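Local coordinates for uncharacterized protein with cystatin-like fold (Methylibium petroleiphilum PM1, PDB 3G16) that is of unknown function but adopts the cystatin-like fold of the SnoaL-like (NTF2) family, whose hollow probably receives a small ligand, at residues 61-64 against 65-69. Numbering follows the deposited sequence. Where two conformers were deposited one is given.
Sequences RWRT and AVETL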
loop_
_atom_site.group_PDB
_atom_site.type_symbol
_atom_site.label_atom_id
_atom_site.label_comp_id
_atom_site.label_asym_id
_atom_site.label_seq_id
_atom_site.Cartn_x
_atom_site.Cartn_y
_atom_site.Cartn_z
ATOM N N ARG A 61 -9.134 -18.790 -5.208
ATOM C CA ARG A 61 -8.674 -17.982 -6.322
ATOM C C ARG A 61 -7.148 -17.932 -6.382
ATOM O O ARG A 61 -6.573 -18.026 -7.459
ATOM C CB ARG A 61 -9.373 -16.617 -6.291
ATOM C CG ARG A 61 -10.904 -16.794 -6.608
ATOM C CD ARG A 61 -11.761 -15.631 -6.302
ATOM N NE ARG A 61 -13.154 -16.050 -6.230
ATOM C CZ ARG A 61 -14.168 -15.219 -5.967
ATOM N NH1 ARG A 61 -13.990 -13.903 -5.928
ATOM N NH2 ARG A 61 -15.397 -15.701 -5.828
ATOM N N TRP A 62 -6.483 -17.889 -5.233
ATOM C CA TRP A 62 -5.018 -17.945 -5.272
ATOM C C TRP A 62 -4.560 -19.342 -5.679
ATOM O O TRP A 62 -3.578 -19.461 -6.400
ATOM C CB TRP A 62 -4.378 -17.524 -3.976
ATOM C CG TRP A 62 -4.563 -16.118 -3.566
ATOM C CD1 TRP A 62 -4.676 -15.674 -2.288
ATOM C CD2 TRP A 62 -4.646 -14.935 -4.399
ATOM N NE1 TRP A 62 -4.811 -14.315 -2.249
ATOM C CE2 TRP A 62 -4.789 -13.836 -3.527
ATOM C CE3 TRP A 62 -4.594 -14.674 -5.786
ATOM C CZ2 TRP A 62 -4.891 -12.525 -3.981
ATOM C CZ3 TRP A 62 -4.680 -13.335 -6.224
ATOM C CH2 TRP A 62 -4.855 -12.296 -5.316
ATOM N N ARG A 63 -5.242 -20.423 -5.278
ATOM C CA ARG A 63 -4.857 -21.736 -5.729
ATOM C C ARG A 63 -4.941 -21.791 -7.265
ATOM O O ARG A 63 -4.029 -22.312 -7.925
ATOM C CB ARG A 63 -5.768 -22.779 -5.136
ATOM C CG ARG A 63 -5.459 -24.169 -5.689
ATOM C CD ARG A 63 -6.531 -25.070 -5.390
ATOM N NE ARG A 63 -6.393 -26.343 -6.051
ATOM C CZ ARG A 63 -7.432 -27.123 -6.241
ATOM N NH1 ARG A 63 -8.650 -26.698 -5.849
ATOM N NH2 ARG A 63 -7.263 -28.298 -6.833
ATOM N N THR A 64 -5.986 -21.221 -7.848
ATOM C CA THR A 64 -6.160 -21.161 -9.287
ATOM C C THR A 64 -4.993 -20.415 -9.941
ATOM O O THR A 64 -4.477 -20.808 -10.992
ATOM C CB THR A 64 -7.497 -20.438 -9.593
ATOM O OG1 THR A 64 -8.580 -21.180 -9.002
ATOM C CG2 THR A 64 -7.711 -20.285 -11.089
ATOM N N ALA A 65 -4.598 -19.318 -9.307
ATOM C CA ALA A 65 -3.514 -18.505 -9.843
ATOM C C ALA A 65 -2.220 -19.294 -9.882
ATOM O O ALA A 65 -1.450 -19.217 -10.865
ATOM C CB ALA A 65 -3.312 -17.226 -9.024
ATOM N N VAL A 66 -1.914 -20.012 -8.815
ATOM C CA VAL A 66 -0.692 -20.829 -8.837
ATOM C C VAL A 66 -0.734 -21.854 -9.974
ATOM O O VAL A 66 0.231 -22.046 -10.718
ATOM C CB VAL A 66 -0.473 -21.503 -7.485
ATOM C CG1 VAL A 66 0.629 -22.627 -7.528
ATOM C CG2 VAL A 66 -0.166 -20.435 -6.440
ATOM N N GLU A 67 -1.887 -22.503 -10.124
ATOM C CA GLU A 67 -2.013 -23.560 -11.124
ATOM C C GLU A 67 -1.913 -23.044 -12.519
ATOM O O GLU A 67 -1.248 -23.676 -13.382
ATOM C CB GLU A 67 -3.348 -24.286 -10.965
ATOM C CG GLU A 67 -3.419 -25.083 -9.717
ATOM C CD GLU A 67 -4.771 -25.704 -9.442
ATOM O OE1 GLU A 67 -5.773 -25.241 -10.055
ATOM O OE2 GLU A 67 -4.808 -26.556 -8.540
ATOM N N THR A 68 -2.536 -21.907 -12.774
ATOM C CA THR A 68 -2.611 -21.396 -14.154
ATOM C C THR A 68 -1.512 -20.425 -14.536
ATOM O O THR A 68 -1.055 -20.424 -15.685
ATOM C CB THR A 68 -3.963 -20.731 -14.420
ATOM O OG1 THR A 68 -4.092 -19.564 -13.639
ATOM C CG2 THR A 68 -5.136 -21.706 -14.137
ATOM N N LEU A 69 -1.076 -19.591 -13.588
ATOM C CA LEU A 69 -0.077 -18.581 -13.864
ATOM C C LEU A 69 1.316 -18.942 -13.321
ATOM O O LEU A 69 2.298 -18.296 -13.682
ATOM C CB LEU A 69 -0.476 -17.256 -13.226
ATOM C CG LEU A 69 -1.861 -16.654 -13.551
ATOM C CD1 LEU A 69 -2.081 -15.388 -12.803
ATOM C CD2 LEU A 69 -1.970 -16.464 -15.087
#
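Arg63 leaves the helix with CG anti to its backbone N (chi1 175°) and stays extended as far as NE, while Glu67 takes the other common helical setting, CG anti to the carbonyl carbon. Together these torsions make an i to i+4 salt bridge on the last turns of helix 55-69, in the SnoaL-like domain. Arg63 NE lies 3.0 Å from Glu67 OE2, but the N-H...O angle is far from straight, so the hydrogen bond is weak. The carboxylate is turned steeply to the guanidinium, with 72° between their planes, and comes over one guanidinium face, OE2 as the near oxygen and OE1 farther above the same face, so the pair is not the flat two-pronged kind. NH1 reaches a second acid, Glu28, so the arginine links this helix to helix 28-32. The underlying i to i+4 backbone ladder is regular, as Val66 N to Trp62 O at 3.0 Å illustrates. On the inner side, the buried Trp62 presents its ring edge to Ala65, CE3 lying 4.3 Å from CB. Its indole NE1 is bonded to Tyr19 OH and its ring meets Trp73 and Phe52 edge-to-face; a bound unidentified ligand lies about 3 Å from this side chain, consistent with Trp62 lining a pocket. Near the helix end, the Thr68 hydroxyl turns back along the helix to Thr64 O. That oxygen consequently accepts two bonds: one from Thr68 N at 2.9 Å and another from Thr68 OG1, also at 2.9 Å, which approaches from above the carbonyl plane, 38° out of it.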